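Local coordinates for aromatic amino acid exporter YddG (Starkeya novella, PDB 5I20), which exports a broad range of amino acids, among them L-threonine, L-methionine, L-lysine and L-glutamate, across the cell inner membrane, at residues 80-85 against 157-162; 88-93 against 147-152. One frame throughout, in Å; residues are numbered along the deposited sequence.

In the fold
Followed from the N terminus, the chain climbs helix 65-88 towards the periplasm and passes 80-85, then turns at 88-93 into helix 91-98. Helices 101-108 and 119-136 follow before the periplasmic stretch leads into helix 150-169. There 147-152 comes back to 88-93, closing the 53-residue loop of contact 2, and about a turn and a half further on 157-162 meets 80-85, closing the wider loop of contact 1, which encloses the first. Contact 1 sets helix 150-169 antiparallel to helix 65-88; contact 2 sets its start on the turn into helix 91-98. Their centres lie 12 Å apart, and A85 CB packs on G152 O at 3.3 Å between them. They join both EamA-like halves of the sequence.

Contact 1 (80-85 against 157-162); sequences FFYFSA and AACAVI. With OLC ((2R)-2,3-dihydroxypropyl (9Z)-octadec-9-enoate), chain G.
F81 lays one ring face against A158, whose CB stands over it in a CH-pi contact, 4.2 Å from the ring centroid and 26° off the ring normal. I162 reaches the same ring obliquely: its side chain crosses that of F81 at about a right angle, and CD1 ends 3.6 Å from F81 CD2. On the ring face turned away from A158, CD2 of F80 lies offset toward the rim, so the ring has a neighbour on each face.

Y82 turns another way. Its CG is anti to the backbone N (chi1 -171°), and C159 SG, likewise anti to its own backbone N, comes up beside the stem of the side chain, 3.6 Å from Y82 CB. The sulfur meets the tyrosine ring obliquely, a sulfur-aromatic contact with SG 4.8 Å from the centroid. One face of that ring carries the monoolein tail, with OLC C15 3.6 Å from Y82 CZ, and the sulfur touches the same acyl chain near C13. An alanine in place of Y82 would probably leave the lipid tail without the ring face it lies on, while C159 SG would lose the ring but keep CB. The tail runs toward the middle of the chain, consistent with a place in the central cavity of this basket-shaped transporter.

No hydrogen bond links the two segments. Their small residues A158 and C159 let the segment axes approach to 8.0 Å, antiparallel at 159°, with F81 and C159 nearest in backbone register. Around the pair, Y82 also touches A98 of helix 91-98, A160 packs on W101 and L104 of helix 101-108, and F83 meets F33 of helix 32-53 edge-to-face, which sets helices 65-88 and 150-169 between these neighbours in the membrane.

Contact 2 (88-93 against 147-152); sequences LAPPAE and PEYVPG
Y149 O accepts a weak hydrogen bond from G152 N, 2.9 Å away, and A89 CB packs against the same oxygen from across the contact. The bond belongs to the start of helix 150-169, where the 3-10 segment 147-149 runs into the alpha-helix at the periplasmic side of this EamA-family transporter. Facing it is the break between helix 65-88 and helix 91-98: A89 leaves the helical backbone, and P90 takes the N-cap position of the next helix.

The backbones come closest where G152 has no side chain. L88 CB lies 3.6 Å from G152 CA, and A89 CB rests on that same carbon at 3.7 Å, so a CB on residue 152, which would point at this spot, would run into A89 and the L88 backbone. L88 carries its CG anti to its carbonyl carbon (chi1 -65°), and CD1 continues anti to CA (chi2 178°), where it meets P151 CB at 3.7 Å, the two side chains crossing at about a right angle on the surface of the protein.

The Y149 ring lies against the A89-P90 turn. L88 O approaches Y149 CD1 obliquely to 3.4 Å. A89 CB sits beside Y149 CB, 4.1 Å away, at the foot of the ring. Close by, buried E93 shares a weak hydrogen bond through OE2 with Y153 OH, one residue past the segment, and packs on F143 and F145 of the loop leading into 147-152.

The tyrosine ring itself is sandwiched: E148 CG stands over the centre of one face, while on the opposite face the CD of P90 makes a CH-pi contact almost straight above the middle, 3.4 Å from the centroid and 9° off the ring normal.

Contact 1 (80-85 against 157-162)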
loop_
_atom_site.group_PDB
_atom_site.type_symbol
_atom_site.label_atom_id
_atom_site.label_comp_id
_atom_site.label_asym_id
_atom_site.label_seq_id
_atom_site.Cartn_x
_atom_site.Cartn_y
_atom_site.Cartn_z
ATOM N N PHE A 80 -11.617 -4.366 -0.272
ATOM C CA PHE A 80 -13.054 -4.348 -0.014
ATOM C C PHE A 80 -13.418 -3.439 1.155
ATOM O O PHE A 80 -14.401 -2.702 1.096
ATOM C CB PHE A 80 -13.558 -5.769 0.254
ATOM C CG PHE A 80 -15.014 -5.843 0.626
ATOM C CD1 PHE A 80 -15.990 -5.859 -0.354
ATOM C CD2 PHE A 80 -15.405 -5.913 1.956
ATOM C CE1 PHE A 80 -17.331 -5.934 -0.019
ATOM C CE2 PHE A 80 -16.742 -5.987 2.298
ATOM C CZ PHE A 80 -17.707 -5.998 1.310
ATOM N N PHE A 81 -12.624 -3.499 2.220
ATOM C CA PHE A 81 -12.915 -2.731 3.425
ATOM C C PHE A 81 -12.550 -1.260 3.263
ATOM O O PHE A 81 -13.159 -0.391 3.884
ATOM C CB PHE A 81 -12.188 -3.329 4.631
ATOM C CG PHE A 81 -12.884 -4.523 5.220
ATOM C CD1 PHE A 81 -13.956 -4.361 6.081
ATOM C CD2 PHE A 81 -12.473 -5.807 4.902
ATOM C CE1 PHE A 81 -14.600 -5.458 6.620
ATOM C CE2 PHE A 81 -13.114 -6.907 5.438
ATOM C CZ PHE A 81 -14.177 -6.732 6.297
ATOM N N TYR A 82 -11.565 -0.976 2.422
ATOM C CA TYR A 82 -11.194 0.409 2.176
ATOM C C TYR A 82 -12.235 1.093 1.291
ATOM O O TYR A 82 -12.540 2.271 1.476
ATOM C CB TYR A 82 -9.809 0.503 1.543
ATOM C CG TYR A 82 -9.308 1.923 1.464
ATOM C CD1 TYR A 82 -9.106 2.670 2.617
ATOM C CD2 TYR A 82 -9.046 2.522 0.239
ATOM C CE1 TYR A 82 -8.654 3.973 2.554
ATOM C CE2 TYR A 82 -8.593 3.825 0.165
ATOM C CZ TYR A 82 -8.399 4.545 1.325
ATOM O OH TYR A 82 -7.949 5.842 1.256
ATOM N N PHE A 83 -12.782 0.348 0.335
ATOM C CA PHE A 83 -13.850 0.871 -0.514
ATOM C C PHE A 83 -15.104 1.121 0.317
ATOM O O PHE A 83 -15.843 2.076 0.075
ATOM C CB PHE A 83 -14.157 -0.090 -1.666
ATOM C CG PHE A 83 -13.020 -0.263 -2.630
ATOM C CD1 PHE A 83 -12.021 0.696 -2.725
ATOM C CD2 PHE A 83 -12.945 -1.383 -3.441
ATOM C CE1 PHE A 83 -10.968 0.540 -3.610
ATOM C CE2 PHE A 83 -11.896 -1.544 -4.328
ATOM C CZ PHE A 83 -10.906 -0.581 -4.412
ATOM N N SER A 84 -15.334 0.255 1.300
ATOM C CA SER A 84 -16.440 0.418 2.231
ATOM C C SER A 84 -16.228 1.647 3.112
ATOM O O SER A 84 -17.173 2.358 3.436
ATOM C CB SER A 84 -16.601 -0.832 3.100
ATOM O OG SER A 84 -16.892 -1.971 2.308
ATOM N N ALA A 85 -14.979 1.888 3.498
ATOM C CA ALA A 85 -14.641 3.046 4.317
ATOM C C ALA A 85 -14.922 4.350 3.569
ATOM O O ALA A 85 -15.391 5.323 4.158
ATOM C CB ALA A 85 -13.179 2.982 4.746
ATOM N N ALA A 157 -9.935 0.908 9.490
ATOM C CA ALA A 157 -9.036 0.224 10.415
ATOM C C ALA A 157 -8.871 -1.242 10.028
ATOM O O ALA A 157 -7.784 -1.805 10.150
ATOM C CB ALA A 157 -9.544 0.343 11.845
ATOM N N ALA A 158 -9.958 -1.857 9.569
ATOM C CA ALA A 158 -9.926 -3.252 9.130
ATOM C C ALA A 158 -8.993 -3.404 7.937
ATOM O O ALA A 158 -8.224 -4.360 7.847
ATOM C CB ALA A 158 -11.329 -3.736 8.774
ATOM N N CYS A 159 -9.082 -2.445 7.024
ATOM C CA CYS A 159 -8.213 -2.365 5.860
ATOM C C CYS A 159 -6.742 -2.331 6.262
ATOM O O CYS A 159 -5.916 -3.059 5.706
ATOM C CB CYS A 159 -8.573 -1.122 5.039
ATOM S SG CYS A 159 -7.315 -0.569 3.891
ATOM N N ALA A 160 -6.427 -1.487 7.239
ATOM C CA ALA A 160 -5.056 -1.326 7.716
ATOM C C ALA A 160 -4.503 -2.616 8.311
ATOM O O ALA A 160 -3.357 -2.987 8.047
ATOM C CB ALA A 160 -4.984 -0.201 8.743
ATOM N N VAL A 161 -5.320 -3.295 9.112
ATOM C CA VAL A 161 -4.904 -4.528 9.776
ATOM C C VAL A 161 -4.703 -5.670 8.783
ATOM O O VAL A 161 -3.715 -6.402 8.857
ATOM C CB VAL A 161 -5.932 -4.965 10.840
ATOM C CG1 VAL A 161 -5.566 -6.327 11.415
ATOM C CG2 VAL A 161 -6.027 -3.928 11.940
ATOM N N ILE A 162 -5.643 -5.818 7.854
ATOM C CA ILE A 162 -5.579 -6.889 6.866
ATOM C C ILE A 162 -4.336 -6.753 5.985
ATOM O O ILE A 162 -3.622 -7.730 5.745
ATOM C CB ILE A 162 -6.848 -6.914 5.990
ATOM C CG1 ILE A 162 -8.051 -7.343 6.831
ATOM C CG2 ILE A 162 -6.680 -7.861 4.813
ATOM C CD1 ILE A 162 -9.377 -7.257 6.103
HETATM C C10 OLC G . -0.963 -0.119 0.488
HETATM C C9 OLC G . -0.565 -0.365 -0.926
HETATM C C11 OLC G . -2.366 -0.392 0.904
HETATM C C8 OLC G . -1.569 -0.855 -1.910
HETATM C C16 OLC G . -4.402 4.212 1.375
HETATM C C12 OLC G . -2.749 0.522 2.019
HETATM C C7 OLC G . -2.050 0.266 -2.768
HETATM C C15 OLC G . -5.167 2.936 1.504
HETATM C C13 OLC G . -4.224 0.738 1.997
HETATM C C6 OLC G . -3.022 -0.255 -3.774
HETATM C C14 OLC G . -4.548 2.080 2.558
HETATM C C5 OLC G . -4.330 0.444 -3.618
HETATM C C4 OLC G . -5.163 0.243 -4.840
HETATM C C3 OLC G . -6.380 1.104 -4.766
HETATM C C2 OLC G . -7.102 1.058 -6.070
#

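Contact 2 (88-93 against 147-152)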
loop_
_atom_site.group_PDB
_atom_site.type_symbol
_atom_site.label_atom_id
_atom_site.label_comp_id
_atom_site.label_asym_id
_atom_site.label_seq_id
_atom_site.Cartn_x
_atom_site.Cartn_y
_atom_site.Cartn_z
ATOM N N LEU A 88 -18.583 5.112 3.695
ATOM C CA LEU A 88 -19.190 5.396 4.989
ATOM C C LEU A 88 -18.560 6.593 5.690
ATOM O O LEU A 88 -19.088 7.086 6.687
ATOM C CB LEU A 88 -19.097 4.162 5.888
ATOM C CG LEU A 88 -19.884 2.939 5.416
ATOM C CD1 LEU A 88 -19.683 1.769 6.365
ATOM C CD2 LEU A 88 -21.360 3.281 5.286
ATOM N N ALA A 89 -17.437 7.058 5.160
ATOM C CA ALA A 89 -16.661 8.105 5.810
ATOM C C ALA A 89 -15.962 8.989 4.787
ATOM O O ALA A 89 -15.577 8.516 3.718
ATOM C CB ALA A 89 -15.638 7.489 6.765
ATOM N N PRO A 90 -15.803 10.281 5.112
ATOM C CA PRO A 90 -15.032 11.193 4.259
ATOM C C PRO A 90 -13.608 10.682 4.040
ATOM O O PRO A 90 -13.018 10.103 4.955
ATOM C CB PRO A 90 -15.045 12.517 5.040
ATOM C CG PRO A 90 -15.564 12.186 6.407
ATOM C CD PRO A 90 -16.421 10.974 6.253
ATOM N N PRO A 91 -13.070 10.889 2.828
ATOM C CA PRO A 91 -11.795 10.321 2.369
ATOM C C PRO A 91 -10.589 10.713 3.215
ATOM O O PRO A 91 -9.658 9.919 3.342
ATOM C CB PRO A 91 -11.650 10.889 0.952
ATOM C CG PRO A 91 -13.034 11.224 0.530
ATOM C CD PRO A 91 -13.721 11.689 1.776
ATOM N N ALA A 92 -10.596 11.921 3.767
ATOM C CA ALA A 92 -9.454 12.416 4.524
ATOM C C ALA A 92 -9.250 11.620 5.808
ATOM O O ALA A 92 -8.132 11.217 6.128
ATOM C CB ALA A 92 -9.625 13.890 4.838
ATOM N N GLU A 93 -10.336 11.399 6.540
ATOM C CA GLU A 93 -10.275 10.649 7.789
ATOM C C GLU A 93 -10.132 9.152 7.535
ATOM O O GLU A 93 -9.501 8.445 8.317
ATOM C CB GLU A 93 -11.513 10.930 8.642
ATOM C CG GLU A 93 -11.482 12.286 9.327
ATOM C CD GLU A 93 -12.543 13.229 8.814
ATOM O OE1 GLU A 93 -12.180 14.297 8.279
ATOM O OE2 GLU A 93 -13.742 12.906 8.957
ATOM N N PRO A 147 -19.093 11.022 14.975
ATOM C CA PRO A 147 -19.617 9.702 15.360
ATOM C C PRO A 147 -20.394 8.980 14.257
ATOM O O PRO A 147 -20.446 7.752 14.269
ATOM C CB PRO A 147 -20.549 10.023 16.532
ATOM C CG PRO A 147 -20.037 11.299 17.087
ATOM C CD PRO A 147 -19.510 12.074 15.918
ATOM N N GLU A 148 -20.994 9.718 13.329
ATOM C CA GLU A 148 -21.784 9.085 12.277
ATOM C C GLU A 148 -20.896 8.405 11.235
ATOM O O GLU A 148 -21.372 7.602 10.437
ATOM C CB GLU A 148 -22.708 10.104 11.600
ATOM C CG GLU A 148 -22.014 11.337 11.039
ATOM C CD GLU A 148 -21.889 12.454 12.059
ATOM O OE1 GLU A 148 -21.681 12.156 13.254
ATOM O OE2 GLU A 148 -22.006 13.634 11.665
ATOM N N TYR A 149 -19.606 8.720 11.252
ATOM C CA TYR A 149 -18.671 8.152 10.288
ATOM C C TYR A 149 -17.887 6.973 10.868
ATOM O O TYR A 149 -17.036 6.398 10.191
ATOM C CB TYR A 149 -17.705 9.228 9.793
ATOM C CG TYR A 149 -18.380 10.372 9.071
ATOM C CD1 TYR A 149 -19.396 10.134 8.154
ATOM C CD2 TYR A 149 -18.012 11.691 9.315
ATOM C CE1 TYR A 149 -20.024 11.179 7.493
ATOM C CE2 TYR A 149 -18.634 12.742 8.660
ATOM C CZ TYR A 149 -19.637 12.479 7.751
ATOM O OH TYR A 149 -20.255 13.520 7.098
ATOM N N VAL A 150 -18.193 6.613 12.113
ATOM C CA VAL A 150 -17.510 5.523 12.816
ATOM C C VAL A 150 -17.497 4.181 12.059
ATOM O O VAL A 150 -16.471 3.497 12.056
ATOM C CB VAL A 150 -18.119 5.309 14.228
ATOM C CG1 VAL A 150 -17.687 3.966 14.819
ATOM C CG2 VAL A 150 -17.709 6.447 15.153
ATOM N N PRO A 151 -18.616 3.796 11.410
ATOM C CA PRO A 151 -18.513 2.563 10.617
ATOM C C PRO A 151 -17.431 2.623 9.540
ATOM O O PRO A 151 -16.806 1.602 9.246
ATOM C CB PRO A 151 -19.902 2.443 9.984
ATOM C CG PRO A 151 -20.798 3.086 10.964
ATOM C CD PRO A 151 -20.016 4.254 11.508
ATOM N N GLY A 152 -17.210 3.805 8.972
ATOM C CA GLY A 152 -16.180 3.989 7.969
ATOM C C GLY A 152 -14.782 3.925 8.549
ATOM O O GLY A 152 -13.868 3.393 7.922
#